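Tyrosine--tRNA ligase, mitochondrial (PDB 5IHX) probably catalyses the ATP-dependent attachment of L-tyrosine to mitochondrial tRNA(Tyr), and is seen here as a C-terminally truncated form with tyrosine bound. Local coordinates at residues V111-G116 with S240-N245; R44-D49 with L328-F333. All coordinates share one frame; numbering follows the deposited sequence.

Interaction 1: V111-G116 with S240-N245; sequences VGDPTG and SDQYGN. With TYR (tyrosine), chain C.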
loop_
_atom_site.group_PDB
_atom_site.type_symbol
_atom_site.label_atom_id
_atom_site.label_comp_id
_atom_site.label_asym_id
_atom_site.label_seq_id
_atom_site.Cartn_x
_atom_site.Cartn_y
_atom_site.Cartn_z
ATOM N N VAL A 111 -5.290 -5.782 8.533
ATOM C CA VAL A 111 -5.675 -4.381 8.375
ATOM C C VAL A 111 -6.970 -4.088 9.129
ATOM O O VAL A 111 -7.019 -3.189 9.969
ATOM C CB VAL A 111 -5.851 -4.016 6.884
ATOM C CG1 VAL A 111 -6.376 -2.591 6.725
ATOM C CG2 VAL A 111 -4.534 -4.182 6.143
ATOM N N GLY A 112 -8.015 -4.850 8.819
ATOM C CA GLY A 112 -9.307 -4.692 9.466
ATOM C C GLY A 112 -10.256 -3.823 8.665
ATOM O O GLY A 112 -9.957 -2.664 8.376
ATOM N N ASP A 113 -11.404 -4.387 8.303
ATOM C CA ASP A 113 -12.406 -3.667 7.523
ATOM C C ASP A 113 -13.003 -2.516 8.339
ATOM O O ASP A 113 -13.631 -2.755 9.370
ATOM C CB ASP A 113 -13.516 -4.619 7.072
ATOM C CG ASP A 113 -14.385 -4.025 5.981
ATOM O OD1 ASP A 113 -15.074 -4.797 5.282
ATOM O OD2 ASP A 113 -14.372 -2.787 5.817
ATOM N N PRO A 114 -12.809 -1.262 7.884
ATOM C CA PRO A 114 -13.301 -0.117 8.662
ATOM C C PRO A 114 -14.817 0.090 8.614
ATOM O O PRO A 114 -15.328 0.922 9.365
ATOM C CB PRO A 114 -12.588 1.075 8.011
ATOM C CG PRO A 114 -12.332 0.641 6.616
ATOM C CD PRO A 114 -12.044 -0.828 6.698
ATOM N N THR A 115 -15.517 -0.645 7.754
ATOM C CA THR A 115 -16.949 -0.429 7.557
ATOM C C THR A 115 -17.760 -0.743 8.812
ATOM O O THR A 115 -17.474 -1.707 9.526
ATOM C CB THR A 115 -17.495 -1.282 6.396
ATOM O OG1 THR A 115 -17.350 -2.673 6.708
ATOM C CG2 THR A 115 -16.751 -0.968 5.106
ATOM N N GLY A 116 -18.774 0.079 9.067
ATOM C CA GLY A 116 -19.640 -0.099 10.219
ATOM C C GLY A 116 -18.900 0.076 11.529
ATOM O O GLY A 116 -19.245 -0.545 12.536
ATOM N N SER A 240 -25.014 -7.331 4.381
ATOM C CA SER A 240 -25.658 -6.061 4.047
ATOM C C SER A 240 -24.707 -4.864 4.107
ATOM O O SER A 240 -24.784 -3.962 3.273
ATOM C CB SER A 240 -26.839 -5.817 4.985
ATOM O OG SER A 240 -26.440 -5.952 6.336
ATOM N N ASP A 241 -23.811 -4.856 5.088
ATOM C CA ASP A 241 -22.914 -3.718 5.287
ATOM C C ASP A 241 -21.753 -3.694 4.292
ATOM O O ASP A 241 -20.902 -2.806 4.350
ATOM C CB ASP A 241 -22.357 -3.726 6.712
ATOM C CG ASP A 241 -21.406 -4.883 6.959
ATOM O OD1 ASP A 241 -21.602 -5.958 6.353
ATOM O OD2 ASP A 241 -20.458 -4.715 7.754
ATOM N N GLN A 242 -21.723 -4.659 3.377
ATOM C CA GLN A 242 -20.631 -4.767 2.412
ATOM C C GLN A 242 -20.974 -4.135 1.068
ATOM O O GLN A 242 -20.208 -4.256 0.112
ATOM C CB GLN A 242 -20.246 -6.235 2.212
ATOM C CG GLN A 242 -19.561 -6.854 3.417
ATOM C CD GLN A 242 -18.231 -6.192 3.716
ATOM O OE1 GLN A 242 -17.355 -6.121 2.852
ATOM N NE2 GLN A 242 -18.079 -5.684 4.932
ATOM N N TYR A 243 -22.122 -3.468 0.995
ATOM C CA TYR A 243 -22.549 -2.828 -0.246
ATOM C C TYR A 243 -21.465 -1.899 -0.786
ATOM O O TYR A 243 -21.100 -1.978 -1.959
ATOM C CB TYR A 243 -23.847 -2.047 -0.041
ATOM C CG TYR A 243 -24.432 -1.529 -1.334
ATOM C CD1 TYR A 243 -24.034 -0.306 -1.859
ATOM C CD2 TYR A 243 -25.371 -2.268 -2.039
ATOM C CE1 TYR A 243 -24.560 0.168 -3.044
ATOM C CE2 TYR A 243 -25.903 -1.803 -3.225
ATOM C CZ TYR A 243 -25.494 -0.583 -3.723
ATOM O OH TYR A 243 -26.020 -0.115 -4.905
ATOM N N GLY A 244 -20.956 -1.026 0.079
ATOM C CA GLY A 244 -19.923 -0.078 -0.297
ATOM C C GLY A 244 -18.678 -0.728 -0.871
ATOM O O GLY A 244 -18.206 -0.331 -1.939
ATOM N N ASN A 245 -18.136 -1.719 -0.168
ATOM C CA ASN A 245 -16.937 -2.416 -0.633
ATOM C C ASN A 245 -17.165 -3.145 -1.951
ATOM O O ASN A 245 -16.294 -3.149 -2.820
ATOM C CB ASN A 245 -16.440 -3.408 0.421
ATOM C CG ASN A 245 -15.894 -2.721 1.662
ATOM O OD1 ASN A 245 -15.426 -1.584 1.602
ATOM N ND2 ASN A 245 -15.938 -3.419 2.792
HETATM N N TYR C . -14.450 -7.324 4.194
HETATM C CA TYR C . -15.371 -8.456 4.505
HETATM C C TYR C . -15.872 -8.370 5.942
HETATM O O TYR C . -16.959 -8.850 6.268
HETATM C CB TYR C . -14.670 -9.795 4.273
HETATM C CG TYR C . -13.987 -9.890 2.931
HETATM C CD1 TYR C . -14.726 -9.894 1.754
HETATM C CD2 TYR C . -12.604 -9.974 2.838
HETATM C CE1 TYR C . -14.108 -9.982 0.526
HETATM C CE2 TYR C . -11.976 -10.060 1.614
HETATM C CZ TYR C . -12.733 -10.065 0.461
HETATM O OH TYR C . -12.114 -10.150 -0.762
HETATM O OXT TYR C . -15.195 -7.822 6.812
#
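Asp-113 and Thr-115 lie on an irregular loop, in an Asx turn that faces the start of helix 243-259, where Gln-242 is the N-cap residue. The turn is closed by Thr-115 N, which donates to Asp-113 OD2 at 3.1 Å from above the carboxylate plane. Asp-113 CG is anti to the backbone N (chi1 -165°), and the carboxylate reaches tip to tip toward Asn-245. Asp-113 OD1 accepts from the amino group of the bound tyrosine, N to OD1 2.8 Å, and from Gln-242 NE2 at 3.2 Å, the latter also above the carboxylate plane. Asn-245 ND2 gives a weak bond to Asp-113 OD2 at 3.5 Å. It also donates almost straight (173°) to Gln-242 OE1 at 3.1 Å, so Asn-245 is a second-shell residue that steadies the Gln-242 amide. Gln-242 OE1 in turn weakly accepts from the tyrosine amino group. Thr-115 brings its methyl CG2 to 3.5 Å from Asn-245 ND2. The network holds the amino-group end of the tyrosine pocket in the class I catalytic domain, a Rossmann fold; Tyr-69, Tyr-217, Gln-221 and Asp-224 also bond to the ligand. Strand 235-238 leads into the Gln-242 side. Helix 212-229 packs against both segments, with Tyr-217 on Asp-113 and Gln-221 on Asn-245, while Thr-199 of helix 198-205 touches Thr-115.

Interaction 2: R44-D49 with L328-F333; sequences RGLIHD and LKMFTF
Arg-44 bends at chi2 (-58°) and again at chi3 (-55°), and this curl brings the edge of its guanidinium to the carbonyl of Lys-329, near the C-terminal end of helix 321-331. The NE of Arg-44 donates to Lys-329 O at 2.8 Å. The bond lies in the carbonyl plane, on a lone pair. Arg-44 NH2 adds a weak, more bent bond to the same oxygen, at 3.2 Å. A positive group at this carbonyl end of the helix would probably be favoured by the helix dipole. Nearby, Thr-332 OG1 donates to Leu-328 O at 2.7 Å.

The backbone of Arg-44 and Gly-45 packs on the same helix. Helix 37-44 ends in a Schellman motif, with Gly-45 as its C-prime residue at positive phi. Lys-329 CB lies 3.3 Å from Arg-44 O, and Met-330 CG is 3.4 Å from that oxygen. Met-330 SD comes to 3.4 Å from Gly-45 O. The side chains of Leu-46 and Met-330 run antiparallel alongside one another, and Leu-46 CD2 touches Met-330 CB at 3.8 Å.

The contact is buried packing between the N-terminal part of the chain and the helices that follow the Rossmann-fold sheet. Trp-92 of helix 84-95 touches Arg-44 and Leu-46. Ile-336 and Ile-339 of helix 336-348 pack on Arg-44, and Leu-359 of helix 354-368 on Leu-328. Beyond Leu-46, the chain runs on to strand 50-51 at one edge of the sheet.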
loop_
_atom_site.group_PDB
_atom_site.type_symbol
_atom_site.label_atom_id
_atom_site.label_comp_id
_atom_site.label_asym_id
_atom_site.label_seq_id
_atom_site.Cartn_x
_atom_site.Cartn_y
_atom_site.Cartn_z
ATOM N N ARG A 44 -36.028 -17.505 -1.708
ATOM C CA ARG A 44 -35.517 -17.868 -0.389
ATOM C C ARG A 44 -35.401 -16.629 0.506
ATOM O O ARG A 44 -35.206 -16.744 1.716
ATOM C CB ARG A 44 -34.155 -18.558 -0.481
ATOM C CG ARG A 44 -34.124 -19.772 -1.404
ATOM C CD ARG A 44 -35.101 -20.884 -1.043
ATOM N NE ARG A 44 -35.001 -21.398 0.318
ATOM C CZ ARG A 44 -35.578 -22.530 0.716
ATOM N NH1 ARG A 44 -36.276 -23.256 -0.149
ATOM N NH2 ARG A 44 -35.455 -22.946 1.968
ATOM N N GLY A 45 -35.491 -15.447 -0.098
ATOM C CA GLY A 45 -35.368 -14.198 0.637
ATOM C C GLY A 45 -33.931 -13.886 1.018
ATOM O O GLY A 45 -33.675 -13.228 2.028
ATOM N N LEU A 46 -32.990 -14.346 0.200
ATOM C CA LEU A 46 -31.569 -14.217 0.508
ATOM C C LEU A 46 -30.894 -13.005 -0.138
ATOM O O LEU A 46 -29.742 -12.705 0.178
ATOM C CB LEU A 46 -30.836 -15.494 0.089
ATOM C CG LEU A 46 -31.004 -16.693 1.026
ATOM C CD1 LEU A 46 -30.427 -17.954 0.400
ATOM C CD2 LEU A 46 -30.349 -16.425 2.380
ATOM N N ILE A 47 -31.593 -12.313 -1.035
ATOM C CA ILE A 47 -31.049 -11.097 -1.644
ATOM C C ILE A 47 -31.649 -9.847 -1.008
ATOM O O ILE A 47 -32.866 -9.664 -1.012
ATOM C CB ILE A 47 -31.302 -11.051 -3.164
ATOM C CG1 ILE A 47 -30.732 -12.306 -3.831
ATOM C CG2 ILE A 47 -30.699 -9.774 -3.761
ATOM C CD1 ILE A 47 -30.854 -12.328 -5.343
ATOM N N HIS A 48 -30.785 -8.990 -0.470
ATOM C CA HIS A 48 -31.210 -7.710 0.084
ATOM C C HIS A 48 -31.078 -6.624 -0.980
ATOM O O HIS A 48 -32.077 -6.093 -1.467
ATOM C CB HIS A 48 -30.388 -7.353 1.322
ATOM C CG HIS A 48 -30.762 -6.038 1.932
ATOM N ND1 HIS A 48 -32.048 -5.742 2.323
ATOM C CD2 HIS A 48 -30.018 -4.942 2.214
ATOM C CE1 HIS A 48 -32.083 -4.517 2.824
ATOM N NE2 HIS A 48 -30.865 -4.013 2.769
ATOM N N ASP A 49 -29.836 -6.294 -1.326
ATOM C CA ASP A 49 -29.545 -5.342 -2.395
ATOM C C ASP A 49 -28.660 -5.967 -3.461
ATOM O O ASP A 49 -27.774 -6.763 -3.155
ATOM C CB ASP A 49 -28.852 -4.089 -1.843
ATOM C CG ASP A 49 -29.792 -3.193 -1.059
ATOM O OD1 ASP A 49 -31.005 -3.180 -1.359
ATOM O OD2 ASP A 49 -29.309 -2.489 -0.145
ATOM N N LEU A 328 -36.838 -19.960 7.941
ATOM C CA LEU A 328 -36.915 -21.282 7.325
ATOM C C LEU A 328 -36.427 -21.223 5.881
ATOM O O LEU A 328 -35.748 -22.133 5.404
ATOM C CB LEU A 328 -38.345 -21.829 7.373
ATOM C CG LEU A 328 -38.803 -22.464 8.693
ATOM C CD1 LEU A 328 -40.306 -22.697 8.682
ATOM C CD2 LEU A 328 -38.071 -23.772 8.944
ATOM N N LYS A 329 -36.768 -20.141 5.192
ATOM C CA LYS A 329 -36.377 -19.970 3.799
ATOM C C LYS A 329 -34.894 -19.630 3.656
ATOM O O LYS A 329 -34.238 -20.085 2.719
ATOM C CB LYS A 329 -37.228 -18.882 3.141
ATOM C CG LYS A 329 -38.696 -19.250 3.011
ATOM C CD LYS A 329 -39.535 -18.069 2.557
ATOM C CE LYS A 329 -40.989 -18.467 2.353
ATOM N NZ LYS A 329 -41.852 -17.295 2.039
ATOM N N MET A 330 -34.367 -18.841 4.587
ATOM C CA MET A 330 -32.993 -18.355 4.487
ATOM C C MET A 330 -31.964 -19.340 5.051
ATOM O O MET A 330 -30.838 -19.410 4.550
ATOM C CB MET A 330 -32.853 -17.004 5.202
ATOM C CG MET A 330 -33.655 -15.873 4.566
ATOM S SD MET A 330 -33.258 -14.232 5.220
ATOM C CE MET A 330 -33.421 -14.494 6.983
ATOM N N PHE A 331 -32.338 -20.082 6.093
ATOM C CA PHE A 331 -31.380 -20.920 6.821
ATOM C C PHE A 331 -31.476 -22.425 6.540
ATOM O O PHE A 331 -30.720 -23.202 7.119
ATOM C CB PHE A 331 -31.538 -20.699 8.329
ATOM C CG PHE A 331 -30.970 -19.397 8.815
ATOM C CD1 PHE A 331 -29.600 -19.227 8.928
ATOM C CD2 PHE A 331 -31.803 -18.348 9.174
ATOM C CE1 PHE A 331 -29.070 -18.035 9.381
ATOM C CE2 PHE A 331 -31.277 -17.154 9.629
ATOM C CZ PHE A 331 -29.908 -16.996 9.732
ATOM N N THR A 332 -32.388 -22.842 5.665
ATOM C CA THR A 332 -32.546 -24.268 5.364
ATOM C C THR A 332 -32.715 -24.518 3.870
ATOM O O THR A 332 -32.955 -23.591 3.095
ATOM C CB THR A 332 -33.760 -24.880 6.100
ATOM O OG1 THR A 332 -34.947 -24.696 5.316
ATOM C CG2 THR A 332 -33.952 -24.247 7.475
ATOM N N PHE A 333 -32.583 -25.788 3.486
ATOM C CA PHE A 333 -32.818 -26.235 2.112
ATOM C C PHE A 333 -34.224 -26.820 1.958
ATOM O O PHE A 333 -34.535 -27.444 0.944
ATOM C CB PHE A 333 -31.772 -27.283 1.701
ATOM C CG PHE A 333 -30.448 -26.704 1.251
ATOM C CD1 PHE A 333 -29.453 -27.543 0.771
ATOM C CD2 PHE A 333 -30.185 -25.342 1.324
ATOM C CE1 PHE A 333 -28.233 -27.038 0.360
ATOM C CE2 PHE A 333 -28.966 -24.832 0.910
ATOM C CZ PHE A 333 -27.990 -25.682 0.428
#

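Overall arrangement
Interaction 1 is partly buried and polar, a web of amide and carboxylate bonds at the amino group of the bound tyrosine. Interaction 2 is buried more fully. It mixes arginine-to-carbonyl bonding at a helix end with apolar packing, and none of its residues belongs to the tyrosine pocket. The centres of interactions 1 and 2 are about 21 Å apart. They hold different elements: interaction 1 joins a loop to the start of helix 243-259, whereas interaction 2 joins the end of helix 37-44 to the end of helix 321-331. In sequence, both segments of interaction 1 fall between those of interaction 2. The two meet where Tyr-243 CD2 packs on Asp-49 CB at 3.9 Å.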